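Local structure of 2-dehydro-3-deoxy-d-gluconate/2-dehydro-3-deoxy-phosphogluconate aldolase (Picrophilus torridus, 4UXD) at residues E119-M124 and M149-Y154; I163-V168 and F191-S196; S176-V181 and D200-F205. The protein is an archaeal aldolase of the dihydrodipicolinate synthetase family, whose members are built on a (beta/alpha)8 barrel. One frame throughout, in Å; residues are numbered along the deposited sequence.

Contact 1. Residues E119-M124 and M149-Y154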
ATOM      1  N   GLU A 119     -14.031 -25.656 -24.077  1.00 24.94           N
ATOM      2  CA  GLU A 119     -14.752 -26.180 -22.930  1.00 28.40           C
ATOM      3  C   GLU A 119     -15.109 -25.141 -21.871  1.00 31.86           C
ATOM      4  O   GLU A 119     -16.205 -25.181 -21.302  1.00 35.77           O
ATOM      5  CB  GLU A 119     -13.926 -27.288 -22.265  1.00 32.37           C
ATOM      6  CG  GLU A 119     -13.941 -28.618 -22.992  1.00 24.76           C
ATOM      7  CD  GLU A 119     -12.844 -28.757 -24.019  1.00 35.15           C
ATOM      8  OE1 GLU A 119     -12.291 -27.737 -24.483  1.00 35.84           O
ATOM      9  OE2 GLU A 119     -12.531 -29.911 -24.369  1.00 50.45           O
ATOM     10  N   ALA A 120     -14.186 -24.228 -21.582  1.00 30.70           N
ATOM     11  CA  ALA A 120     -14.362 -23.332 -20.439  1.00 36.15           C
ATOM     12  C   ALA A 120     -13.854 -21.935 -20.726  1.00 30.57           C
ATOM     13  O   ALA A 120     -12.960 -21.743 -21.552  1.00 31.15           O
ATOM     14  CB  ALA A 120     -13.658 -23.899 -19.206  1.00 26.62           C
ATOM     15  N   ALA A 121     -14.453 -20.963 -20.049  1.00 22.09           N
ATOM     16  CA  ALA A 121     -13.976 -19.594 -20.080  1.00 22.69           C
ATOM     17  C   ALA A 121     -13.290 -19.324 -18.756  1.00 28.01           C
ATOM     18  O   ALA A 121     -13.563 -20.012 -17.767  1.00 23.57           O
ATOM     19  CB  ALA A 121     -15.101 -18.621 -20.311  1.00 15.52           C
ATOM     20  N   VAL A 122     -12.381 -18.351 -18.771  1.00 22.60           N
ATOM     21  CA  VAL A 122     -11.737 -17.837 -17.575  1.00 16.28           C
ATOM     22  C   VAL A 122     -11.794 -16.321 -17.565  1.00 19.81           C
ATOM     23  O   VAL A 122     -11.287 -15.665 -18.478  1.00 19.07           O
ATOM     24  CB  VAL A 122     -10.271 -18.249 -17.477  1.00 23.43           C
ATOM     25  CG1 VAL A 122      -9.704 -17.867 -16.087  1.00 16.90           C
ATOM     26  CG2 VAL A 122     -10.111 -19.722 -17.763  1.00 25.96           C
ATOM     27  N   LEU A 123     -12.365 -15.769 -16.501  1.00 23.90           N
ATOM     28  CA  LEU A 123     -12.610 -14.338 -16.407  1.00 22.79           C
ATOM     29  C   LEU A 123     -12.169 -13.764 -15.054  1.00 20.70           C
ATOM     30  O   LEU A 123     -12.589 -14.251 -14.006  1.00 19.23           O
ATOM     31  CB  LEU A 123     -14.095 -14.058 -16.637  1.00 22.39           C
ATOM     32  CG  LEU A 123     -14.519 -12.595 -16.532  1.00 23.75           C
ATOM     33  CD1 LEU A 123     -13.814 -11.786 -17.596  1.00 20.36           C
ATOM     34  CD2 LEU A 123     -16.034 -12.453 -16.662  1.00 23.94           C
ATOM     35  N   MET A 124     -11.325 -12.731 -15.093  1.00 21.00           N
ATOM     36  CA  MET A 124     -10.942 -11.988 -13.891  1.00 22.51           C
ATOM     37  C   MET A 124     -11.734 -10.684 -13.826  1.00 17.90           C
ATOM     38  O   MET A 124     -12.365 -10.278 -14.798  1.00 15.21           O
ATOM     39  CB  MET A 124      -9.429 -11.694 -13.852  1.00 24.67           C
ATOM     40  CG  MET A 124      -8.954 -10.558 -14.753  1.00 14.83           C
ATOM     41  SD  MET A 124      -9.207 -10.987 -16.469  1.00 20.50           S
ATOM     42  CE  MET A 124      -7.931 -12.202 -16.679  1.00 18.63           C
ATOM     43  N   MET A 149     -21.845 -21.341 -20.839  1.00 42.82           N
ATOM     44  CA  MET A 149     -20.641 -22.169 -20.809  1.00 36.08           C
ATOM     45  C   MET A 149     -19.923 -22.170 -19.463  1.00 34.03           C
ATOM     46  O   MET A 149     -20.138 -21.310 -18.604  1.00 32.67           O
ATOM     47  CB  MET A 149     -19.665 -21.739 -21.907  1.00 34.05           C
ATOM     48  CG  MET A 149     -18.918 -20.458 -21.665  1.00 24.72           C
ATOM     49  SD  MET A 149     -17.859 -20.005 -23.061  1.00 33.11           S
ATOM     50  CE  MET A 149     -16.751 -21.419 -23.082  1.00 30.08           C
ATOM     51  N   ASP A 150     -19.075 -23.171 -19.297  1.00 30.50           N
ATOM     52  CA  ASP A 150     -18.306 -23.338 -18.082  1.00 36.76           C
ATOM     53  C   ASP A 150     -17.359 -22.164 -17.888  1.00 36.77           C
ATOM     54  O   ASP A 150     -16.634 -21.791 -18.807  1.00 31.76           O
ATOM     55  CB  ASP A 150     -17.522 -24.646 -18.131  1.00 38.02           C
ATOM     56  CG  ASP A 150     -18.395 -25.848 -17.881  1.00 36.90           C
ATOM     57  OD1 ASP A 150     -19.625 -25.698 -17.969  1.00 33.45           O
ATOM     58  OD2 ASP A 150     -17.852 -26.936 -17.597  1.00 36.43           O
ATOM     59  N   LEU A 151     -17.375 -21.580 -16.693  1.00 33.70           N
ATOM     60  CA  LEU A 151     -16.513 -20.446 -16.406  1.00 30.87           C
ATOM     61  C   LEU A 151     -15.826 -20.596 -15.061  1.00 27.07           C
ATOM     62  O   LEU A 151     -16.454 -20.954 -14.066  1.00 25.15           O
ATOM     63  CB  LEU A 151     -17.316 -19.141 -16.451  1.00 31.27           C
ATOM     64  CG  LEU A 151     -16.495 -17.862 -16.270  1.00 21.38           C
ATOM     65  CD1 LEU A 151     -17.017 -16.765 -17.145  1.00 17.70           C
ATOM     66  CD2 LEU A 151     -16.535 -17.419 -14.814  1.00 29.11           C
ATOM     67  N   LEU A 152     -14.525 -20.332 -15.060  1.00 33.55           N
ATOM     68  CA  LEU A 152     -13.738 -20.249 -13.835  1.00 27.95           C
ATOM     69  C   LEU A 152     -13.419 -18.796 -13.556  1.00 27.16           C
ATOM     70  O   LEU A 152     -12.840 -18.085 -14.391  1.00 23.57           O
ATOM     71  CB  LEU A 152     -12.459 -21.084 -13.943  1.00 23.47           C
ATOM     72  CG  LEU A 152     -12.752 -22.592 -13.918  1.00 28.97           C
ATOM     73  CD1 LEU A 152     -12.576 -23.202 -15.300  1.00 39.15           C
ATOM     74  CD2 LEU A 152     -11.883 -23.314 -12.916  1.00 29.95           C
ATOM     75  N   ILE A 153     -13.829 -18.350 -12.379  1.00 25.30           N
ATOM     76  CA  ILE A 153     -13.474 -17.026 -11.910  1.00 20.36           C
ATOM     77  C   ILE A 153     -11.985 -17.004 -11.590  1.00 22.84           C
ATOM     78  O   ILE A 153     -11.411 -18.000 -11.122  1.00 16.89           O
ATOM     79  CB  ILE A 153     -14.308 -16.635 -10.695  1.00 14.56           C
ATOM     80  CG1 ILE A 153     -15.774 -16.568 -11.124  1.00 17.04           C
ATOM     81  CG2 ILE A 153     -13.798 -15.339 -10.085  1.00 22.96           C
ATOM     82  CD1 ILE A 153     -16.597 -15.500 -10.465  1.00 30.95           C
ATOM     83  N   TYR A 154     -11.366 -15.868 -11.879  1.00 14.37           N
ATOM     84  CA  TYR A 154      -9.930 -15.726 -11.755  1.00 23.50           C
ATOM     85  C   TYR A 154      -9.606 -14.541 -10.832  1.00 18.86           C
ATOM     86  O   TYR A 154      -9.985 -13.403 -11.098  1.00 14.59           O
ATOM     87  CB  TYR A 154      -9.347 -15.571 -13.149  1.00 17.77           C
ATOM     88  CG  TYR A 154      -7.857 -15.408 -13.288  1.00 21.94           C
ATOM     89  CD1 TYR A 154      -6.970 -15.731 -12.267  1.00 29.74           C
ATOM     90  CD2 TYR A 154      -7.338 -14.900 -14.476  1.00 34.11           C
ATOM     91  CE1 TYR A 154      -5.594 -15.545 -12.443  1.00 35.00           C
ATOM     92  CE2 TYR A 154      -5.992 -14.717 -14.668  1.00 32.09           C
ATOM     93  CZ  TYR A 154      -5.121 -15.032 -13.660  1.00 42.40           C
ATOM     94  OH  TYR A 154      -3.784 -14.816 -13.910  1.00 37.18           O
TER
HETATM   95  O   HOH W   1     -19.080 -25.329 -21.326  1.00 30.47           O

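Contact 2. Residues I163-V168 and F191-S196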
ATOM      1  N   ILE A 163     -11.570  -9.904  -6.138  1.00 16.48           N
ATOM      2  CA  ILE A 163     -12.943 -10.368  -5.927  1.00 26.16           C
ATOM      3  C   ILE A 163     -12.958 -11.133  -4.597  1.00 14.55           C
ATOM      4  O   ILE A 163     -12.188 -12.073  -4.399  1.00 17.14           O
ATOM      5  CB  ILE A 163     -13.465 -11.237  -7.132  1.00 18.07           C
ATOM      6  CG1 ILE A 163     -14.898 -11.717  -6.869  1.00 17.72           C
ATOM      7  CG2 ILE A 163     -12.498 -12.386  -7.450  1.00 12.21           C
ATOM      8  CD1 ILE A 163     -15.475 -12.600  -7.965  1.00 16.21           C
ATOM      9  N   ASP A 164     -13.793 -10.694  -3.667  1.00 12.78           N
ATOM     10  CA  ASP A 164     -13.818 -11.307  -2.333  1.00 18.39           C
ATOM     11  C   ASP A 164     -14.387 -12.715  -2.413  1.00 20.26           C
ATOM     12  O   ASP A 164     -15.211 -13.001  -3.281  1.00 20.64           O
ATOM     13  CB  ASP A 164     -14.651 -10.487  -1.348  1.00 21.97           C
ATOM     14  CG  ASP A 164     -14.062  -9.134  -1.063  1.00 27.19           C
ATOM     15  OD1 ASP A 164     -12.856  -8.938  -1.339  1.00 26.79           O
ATOM     16  OD2 ASP A 164     -14.808  -8.263  -0.562  1.00 21.16           O
ATOM     17  N   PRO A 165     -13.955 -13.597  -1.509  1.00 19.87           N
ATOM     18  CA  PRO A 165     -14.554 -14.930  -1.400  1.00 24.00           C
ATOM     19  C   PRO A 165     -16.082 -14.932  -1.293  1.00 24.73           C
ATOM     20  O   PRO A 165     -16.741 -15.793  -1.868  1.00 25.70           O
ATOM     21  CB  PRO A 165     -13.938 -15.475  -0.121  1.00 11.38           C
ATOM     22  CG  PRO A 165     -12.635 -14.791  -0.029  1.00 22.94           C
ATOM     23  CD  PRO A 165     -12.811 -13.436  -0.594  1.00 19.34           C
ATOM     24  N   GLU A 166     -16.628 -13.993  -0.541  1.00 26.21           N
ATOM     25  CA  GLU A 166     -18.069 -13.870  -0.395  1.00 24.21           C
ATOM     26  C   GLU A 166     -18.721 -13.664  -1.745  1.00 27.49           C
ATOM     27  O   GLU A 166     -19.735 -14.284  -2.051  1.00 33.24           O
ATOM     28  CB  GLU A 166     -18.411 -12.702   0.533  1.00 33.54           C
ATOM     29  CG  GLU A 166     -19.899 -12.448   0.727  1.00 41.36           C
ATOM     30  CD  GLU A 166     -20.599 -13.548   1.514  1.00 55.54           C
ATOM     31  OE1 GLU A 166     -19.922 -14.273   2.283  1.00 55.78           O
ATOM     32  OE2 GLU A 166     -21.835 -13.681   1.366  1.00 58.79           O
ATOM     33  N   THR A 167     -18.134 -12.782  -2.545  1.00 24.17           N
ATOM     34  CA  THR A 167     -18.677 -12.461  -3.852  1.00 25.51           C
ATOM     35  C   THR A 167     -18.637 -13.683  -4.773  1.00 25.33           C
ATOM     36  O   THR A 167     -19.491 -13.838  -5.653  1.00 27.60           O
ATOM     37  CB  THR A 167     -17.898 -11.279  -4.492  1.00 25.15           C
ATOM     38  OG1 THR A 167     -17.836 -10.191  -3.561  1.00 24.88           O
ATOM     39  CG2 THR A 167     -18.558 -10.804  -5.786  1.00 16.58           C
ATOM     40  N   VAL A 168     -17.654 -14.557  -4.568  1.00 16.07           N
ATOM     41  CA  VAL A 168     -17.531 -15.728  -5.412  1.00 25.17           C
ATOM     42  C   VAL A 168     -18.595 -16.744  -4.993  1.00 30.98           C
ATOM     43  O   VAL A 168     -19.243 -17.365  -5.841  1.00 22.33           O
ATOM     44  CB  VAL A 168     -16.140 -16.353  -5.327  1.00 27.64           C
ATOM     45  CG1 VAL A 168     -16.024 -17.499  -6.310  1.00 31.22           C
ATOM     46  CG2 VAL A 168     -15.085 -15.323  -5.625  1.00 30.49           C
ATOM     47  N   PHE A 191      -6.540 -17.784   0.150  1.00 18.97           N
ATOM     48  CA  PHE A 191      -6.708 -18.999  -0.622  1.00 19.74           C
ATOM     49  C   PHE A 191      -7.530 -20.031   0.154  1.00 28.65           C
ATOM     50  O   PHE A 191      -8.357 -20.736  -0.420  1.00 24.43           O
ATOM     51  CB  PHE A 191      -5.350 -19.594  -1.001  1.00 23.46           C
ATOM     52  CG  PHE A 191      -5.447 -20.737  -1.970  1.00 27.85           C
ATOM     53  CD1 PHE A 191      -5.742 -20.504  -3.304  1.00 22.39           C
ATOM     54  CD2 PHE A 191      -5.255 -22.045  -1.551  1.00 30.72           C
ATOM     55  CE1 PHE A 191      -5.837 -21.554  -4.193  1.00 25.22           C
ATOM     56  CE2 PHE A 191      -5.355 -23.102  -2.440  1.00 26.84           C
ATOM     57  CZ  PHE A 191      -5.647 -22.858  -3.759  1.00 22.77           C
ATOM     58  N   MET A 192      -7.299 -20.130   1.459  1.00 30.18           N
ATOM     59  CA  MET A 192      -8.068 -21.067   2.260  1.00 22.56           C
ATOM     60  C   MET A 192      -9.552 -20.647   2.304  1.00 24.60           C
ATOM     61  O   MET A 192     -10.438 -21.507   2.296  1.00 19.65           O
ATOM     62  CB  MET A 192      -7.481 -21.175   3.666  1.00 22.39           C
ATOM     63  CG  MET A 192      -6.050 -21.705   3.709  1.00 36.48           C
ATOM     64  SD  MET A 192      -5.309 -21.628   5.352  1.00 36.33           S
ATOM     65  CE  MET A 192      -5.665 -23.289   5.939  1.00 33.36           C
ATOM     66  N   GLU A 193      -9.835 -19.342   2.360  1.00 23.08           N
ATOM     67  CA  GLU A 193     -11.225 -18.887   2.230  1.00 19.57           C
ATOM     68  C   GLU A 193     -11.816 -19.406   0.929  1.00 22.83           C
ATOM     69  O   GLU A 193     -12.933 -19.918   0.934  1.00 30.18           O
ATOM     70  CB  GLU A 193     -11.351 -17.358   2.278  1.00 16.91           C
ATOM     71  CG  GLU A 193     -11.052 -16.722   3.668  1.00 30.55           C
ATOM     72  CD  GLU A 193     -11.061 -15.177   3.648  1.00 26.61           C
ATOM     73  OE1 GLU A 193     -10.280 -14.566   2.887  1.00 36.43           O
ATOM     74  OE2 GLU A 193     -11.839 -14.565   4.390  1.00 19.61           O
ATOM     75  N   MET A 194     -11.072 -19.284  -0.183  1.00 22.73           N
ATOM     76  CA  MET A 194     -11.545 -19.757  -1.486  1.00 21.48           C
ATOM     77  C   MET A 194     -11.761 -21.284  -1.450  1.00 30.50           C
ATOM     78  O   MET A 194     -12.771 -21.800  -1.967  1.00 26.98           O
ATOM     79  CB  MET A 194     -10.566 -19.391  -2.622  1.00 20.35           C
ATOM     80  CG  MET A 194     -10.421 -17.889  -2.962  1.00 25.91           C
ATOM     81  SD  MET A 194     -11.942 -16.999  -3.450  1.00 25.08           S
ATOM     82  CE  MET A 194     -11.313 -15.780  -4.596  1.00 27.74           C
ATOM     83  N   LEU A 195     -10.822 -21.998  -0.831  1.00 23.02           N
ATOM     84  CA  LEU A 195     -10.936 -23.448  -0.670  1.00 24.19           C
ATOM     85  C   LEU A 195     -12.179 -23.857   0.101  1.00 28.83           C
ATOM     86  O   LEU A 195     -12.691 -24.955  -0.084  1.00 25.50           O
ATOM     87  CB  LEU A 195      -9.711 -24.011   0.044  1.00 26.42           C
ATOM     88  CG  LEU A 195      -8.423 -24.128  -0.773  1.00 28.38           C
ATOM     89  CD1 LEU A 195      -7.284 -24.553   0.159  1.00 26.73           C
ATOM     90  CD2 LEU A 195      -8.580 -25.118  -1.937  1.00 27.19           C
ATOM     91  N   SER A 196     -12.667 -22.974   0.968  1.00 34.81           N
ATOM     92  CA  SER A 196     -13.887 -23.255   1.724  1.00 35.28           C
ATOM     93  C   SER A 196     -15.127 -23.292   0.817  1.00 33.40           C
ATOM     94  O   SER A 196     -16.205 -23.689   1.254  1.00 33.20           O
ATOM     95  CB  SER A 196     -14.084 -22.217   2.833  1.00 25.75           C
ATOM     96  OG  SER A 196     -15.206 -21.394   2.559  1.00 36.42           O
TER

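Contact 3. Residues S176-V181 and D200-F205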
ATOM      1  N   SER A 176     -24.978 -21.890 -11.973  1.00 33.10           N
ATOM      2  CA  SER A 176     -24.353 -23.201 -11.973  1.00 30.73           C
ATOM      3  C   SER A 176     -23.193 -23.242 -12.968  1.00 24.98           C
ATOM      4  O   SER A 176     -22.273 -24.028 -12.818  1.00 30.59           O
ATOM      5  CB  SER A 176     -25.392 -24.283 -12.296  1.00 26.63           C
ATOM      6  OG  SER A 176     -25.801 -24.224 -13.654  1.00 44.63           O
ATOM      7  N   SER A 177     -23.233 -22.367 -13.965  1.00 31.61           N
ATOM      8  CA  SER A 177     -22.184 -22.283 -14.983  1.00 35.25           C
ATOM      9  C   SER A 177     -20.794 -22.012 -14.400  1.00 33.78           C
ATOM     10  O   SER A 177     -19.779 -22.316 -15.040  1.00 31.08           O
ATOM     11  CB  SER A 177     -22.526 -21.188 -15.983  1.00 35.98           C
ATOM     12  OG  SER A 177     -22.830 -19.986 -15.298  1.00 40.28           O
ATOM     13  N   VAL A 178     -20.749 -21.420 -13.206  1.00 26.65           N
ATOM     14  CA  VAL A 178     -19.487 -21.185 -12.534  1.00 31.66           C
ATOM     15  C   VAL A 178     -18.989 -22.513 -11.966  1.00 31.40           C
ATOM     16  O   VAL A 178     -19.571 -23.070 -11.040  1.00 34.17           O
ATOM     17  CB  VAL A 178     -19.601 -20.122 -11.404  1.00 39.74           C
ATOM     18  CG1 VAL A 178     -18.253 -19.949 -10.691  1.00 28.75           C
ATOM     19  CG2 VAL A 178     -20.089 -18.780 -11.955  1.00 23.42           C
ATOM     20  N   LYS A 179     -17.880 -22.985 -12.522  1.00 34.89           N
ATOM     21  CA  LYS A 179     -17.332 -24.297 -12.225  1.00 35.25           C
ATOM     22  C   LYS A 179     -16.069 -24.272 -11.362  1.00 33.52           C
ATOM     23  O   LYS A 179     -15.520 -25.324 -11.060  1.00 35.24           O
ATOM     24  CB  LYS A 179     -17.040 -25.029 -13.542  1.00 32.10           C
ATOM     25  CG  LYS A 179     -18.305 -25.446 -14.307  1.00 39.46           C
ATOM     26  CD  LYS A 179     -19.244 -26.270 -13.419  1.00 40.38           C
ATOM     27  CE  LYS A 179     -20.400 -26.865 -14.188  1.00 33.15           C
ATOM     28  NZ  LYS A 179     -21.290 -25.801 -14.672  1.00 38.48           N
ATOM     29  N   GLY A 180     -15.611 -23.090 -10.958  1.00 31.44           N
ATOM     30  CA  GLY A 180     -14.434 -22.995 -10.112  1.00 25.71           C
ATOM     31  C   GLY A 180     -13.876 -21.593  -9.943  1.00 30.62           C
ATOM     32  O   GLY A 180     -14.454 -20.598 -10.400  1.00 27.26           O
ATOM     33  N   VAL A 181     -12.728 -21.526  -9.276  1.00 30.71           N
ATOM     34  CA  VAL A 181     -12.041 -20.265  -9.016  1.00 17.97           C
ATOM     35  C   VAL A 181     -10.530 -20.488  -9.019  1.00 15.47           C
ATOM     36  O   VAL A 181     -10.049 -21.517  -8.567  1.00 18.32           O
ATOM     37  CB  VAL A 181     -12.491 -19.657  -7.700  1.00 21.03           C
ATOM     38  CG1 VAL A 181     -11.978 -20.486  -6.507  1.00 31.17           C
ATOM     39  CG2 VAL A 181     -12.062 -18.198  -7.608  1.00 21.72           C
ATOM     40  N   ASP A 200     -17.831 -30.545  -5.439  1.00 49.36           N
ATOM     41  CA  ASP A 200     -17.712 -31.483  -6.547  1.00 49.96           C
ATOM     42  C   ASP A 200     -17.935 -30.819  -7.909  1.00 53.43           C
ATOM     43  O   ASP A 200     -17.411 -31.288  -8.921  1.00 40.86           O
ATOM     44  CB  ASP A 200     -18.682 -32.646  -6.339  1.00 63.37           C
ATOM     45  CG  ASP A 200     -18.365 -33.448  -5.078  1.00 84.02           C
ATOM     46  OD1 ASP A 200     -17.427 -34.275  -5.123  1.00 83.10           O
ATOM     47  OD2 ASP A 200     -19.044 -33.249  -4.043  1.00 81.37           O
ATOM     48  N   ASP A 201     -18.687 -29.718  -7.924  1.00 59.39           N
ATOM     49  CA  ASP A 201     -18.875 -28.907  -9.130  1.00 55.07           C
ATOM     50  C   ASP A 201     -18.238 -27.517  -8.987  1.00 54.01           C
ATOM     51  O   ASP A 201     -18.631 -26.562  -9.669  1.00 42.85           O
ATOM     52  CB  ASP A 201     -20.366 -28.777  -9.450  1.00 60.75           C
ATOM     53  CG  ASP A 201     -20.856 -29.853 -10.408  1.00 83.09           C
ATOM     54  OD1 ASP A 201     -20.124 -30.185 -11.369  1.00 68.64           O
ATOM     55  OD2 ASP A 201     -21.979 -30.367 -10.202  1.00 91.60           O
ATOM     56  N   PHE A 202     -17.247 -27.412  -8.103  1.00 51.15           N
ATOM     57  CA  PHE A 202     -16.519 -26.159  -7.927  1.00 42.89           C
ATOM     58  C   PHE A 202     -15.044 -26.406  -7.569  1.00 39.18           C
ATOM     59  O   PHE A 202     -14.711 -26.858  -6.464  1.00 35.28           O
ATOM     60  CB  PHE A 202     -17.200 -25.297  -6.860  1.00 39.94           C
ATOM     61  CG  PHE A 202     -16.731 -23.868  -6.847  1.00 40.20           C
ATOM     62  CD1 PHE A 202     -17.222 -22.957  -7.768  1.00 43.33           C
ATOM     63  CD2 PHE A 202     -15.792 -23.436  -5.920  1.00 38.35           C
ATOM     64  CE1 PHE A 202     -16.788 -21.640  -7.764  1.00 43.48           C
ATOM     65  CE2 PHE A 202     -15.357 -22.131  -5.913  1.00 38.50           C
ATOM     66  CZ  PHE A 202     -15.858 -21.229  -6.839  1.00 40.99           C
ATOM     67  N   ALA A 203     -14.171 -26.098  -8.530  1.00 27.45           N
ATOM     68  CA  ALA A 203     -12.728 -26.281  -8.394  1.00 25.00           C
ATOM     69  C   ALA A 203     -12.050 -25.046  -7.801  1.00 20.30           C
ATOM     70  O   ALA A 203     -12.577 -23.938  -7.873  1.00 21.89           O
ATOM     71  CB  ALA A 203     -12.106 -26.617  -9.760  1.00 30.54           C
ATOM     72  N   VAL A 204     -10.884 -25.256  -7.203  1.00 16.60           N
ATOM     73  CA  VAL A 204     -10.096 -24.165  -6.647  1.00 25.75           C
ATOM     74  C   VAL A 204      -8.631 -24.378  -7.018  1.00 27.48           C
ATOM     75  O   VAL A 204      -7.975 -25.270  -6.484  1.00 24.52           O
ATOM     76  CB  VAL A 204     -10.254 -24.073  -5.123  1.00 24.18           C
ATOM     77  CG1 VAL A 204      -9.500 -22.901  -4.576  1.00 24.20           C
ATOM     78  CG2 VAL A 204     -11.725 -23.952  -4.752  1.00 23.67           C
ATOM     79  N   PHE A 205      -8.127 -23.567  -7.946  1.00 24.11           N
ATOM     80  CA  PHE A 205      -6.766 -23.742  -8.446  1.00 27.82           C
ATOM     81  C   PHE A 205      -5.774 -22.747  -7.834  1.00 21.99           C
ATOM     82  O   PHE A 205      -6.066 -21.564  -7.700  1.00 21.24           O
ATOM     83  CB  PHE A 205      -6.742 -23.605  -9.970  1.00 30.42           C
ATOM     84  CG  PHE A 205      -7.325 -24.780 -10.714  1.00 24.30           C
ATOM     85  CD1 PHE A 205      -8.669 -24.815 -11.031  1.00 26.15           C
ATOM     86  CD2 PHE A 205      -6.517 -25.833 -11.128  1.00 29.25           C
ATOM     87  CE1 PHE A 205      -9.206 -25.884 -11.734  1.00 27.64           C
ATOM     88  CE2 PHE A 205      -7.051 -26.914 -11.831  1.00 29.39           C
ATOM     89  CZ  PHE A 205      -8.392 -26.933 -12.136  1.00 27.37           C
TER

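Contact 1. Residues E119-M124 and M149-Y154
Residues 120-123 and 150-154 run side by side as parallel strands, their axes 25° apart, stitched by A121 and L123, which each donate one amide and accept another. The bond from A121 N to D150 O (2.6 Å) lies in the carbonyl plane, whereas Y154 N, 2.9 Å from L123 O, sits above the plane of the L123 carbonyl. Just before A121, a water links the strands, accepting from D150 N and donating to E119 O. On one face the small A121 accommodates bulkier neighbours: its CB meets M149 SD at 4.1 Å, and L151 CD1 touches both A121 CB and L123 CB (4.0 Å to the latter). On the other, V122 CG1, anti to the backbone N (chi1 -171°), packs obliquely against Y154 CB at 3.7 Å. M124 runs alongside Y154, its bent, flexible chain bringing CE to 3.5 Å from ring atom CD2; the ring's OH bonds to S67 and a bound glycerol, and Y128 of a second subunit packs on both side chains. The pair forms the beta-alpha-beta unit with helix 133-144; helix 103-115 covers A121, L123 and L151, while strands 95-97 and 178-183 flank it in the sheet.

Contact 2. Residues I163-V168 and F191-S196
M194 and P165 carry the close part of this helix-to-helix contact. The methionine's CG stands anti to its carbonyl carbon (chi1 -67°), and further bends at chi2 and chi3 carry the thioether across to the first turn of helix 165-174. There SD rests 3.9 Å from P165 CA and 4.1 Å from P165 CG, while the terminal CE reaches V168 CG2 at 3.9 Å, the two side chains meeting at about a right angle. The same methyl lies 3.8 Å from I163 O, a carbonyl that also bonds to a bound glycerol. An unbranched, pliable methionine suits this place because it can follow the uneven surface offered by a proline ring and a branched valine. Both helices belong to the outer layer of the (beta/alpha)8 barrel, where they pack against the strands inside; M194 also touches V181 and N155 on those strands. Proline fits the first turn of a helix, since it has no amide hydrogen to give and its rigid ring offers a firm apolar surface. Toward solvent the contact thins: the exposed E193 crosses the proline obliquely, with CB 3.7 Å from P165 CG. Its chain is extended beyond CG, and OE1 also comes to 3.8 Å from P165 CG.

Contact 3. Residues S176-V181 and D200-F205
The F202 ring has G180 CA over one face, a CH-pi contact 3.8 Å from the centroid and 21° off the normal, and V178 CG1 at its edge, in plane, 3.7 Å from CE1. V181 CG1 approaches obliquely, 3.8 Å from CE2. At the F205 ring it is V181 O that lies at the edge, near the ring plane. With CG anti to its backbone N (chi1 -166°), F202 brings its ring against the backbone of G180, and glycine suits position 180 because a CB there would run into A203 O; its CA is the atom that meets the ring. V181 also packs CG1 against V204 CG2 at 3.9 Å, branched valines that fit extended chains. The parallel strands are joined by three backbone bonds: A203 N to K179 O, V181 N to A203 O, and F205 N to V181 O, the last 2.9 Å long and nearly along the C=O axis. At the start of strand 178-183, K179 bends back so that NZ donates to S176 O at 2.7 Å; D150 is a long, weak ionic partner. Helix 188-195 links the strands in a beta-alpha-beta unit and covers V181 and V204, helix 165-174 packs on F202, and strand 150-155 lies along the far side of 178-183.

How the contacts relate
Contacts 1 and 3 are buried pairings in one parallel sheet and share a seam, where strand 150-155 meets 178-183 through L151 N to S177 O and L151 O to K179 N. Contact 2 lies farther out, its centre about 18 Å from the centre of the chain, against 10 and 15 Å for contacts 1 and 3, and joins helices around those strands. Its chemistry changes accordingly: apolar atoms meet without the backbone bonding that dominates the other two. The layers interlock, as I153 of contact 1 touches I163, V168 packs on F202, and L195 on V204. Contact 1 meets Y128 of a second subunit, segment 191-196 a third through M192, outside the pairing, and contact 3 no other chain.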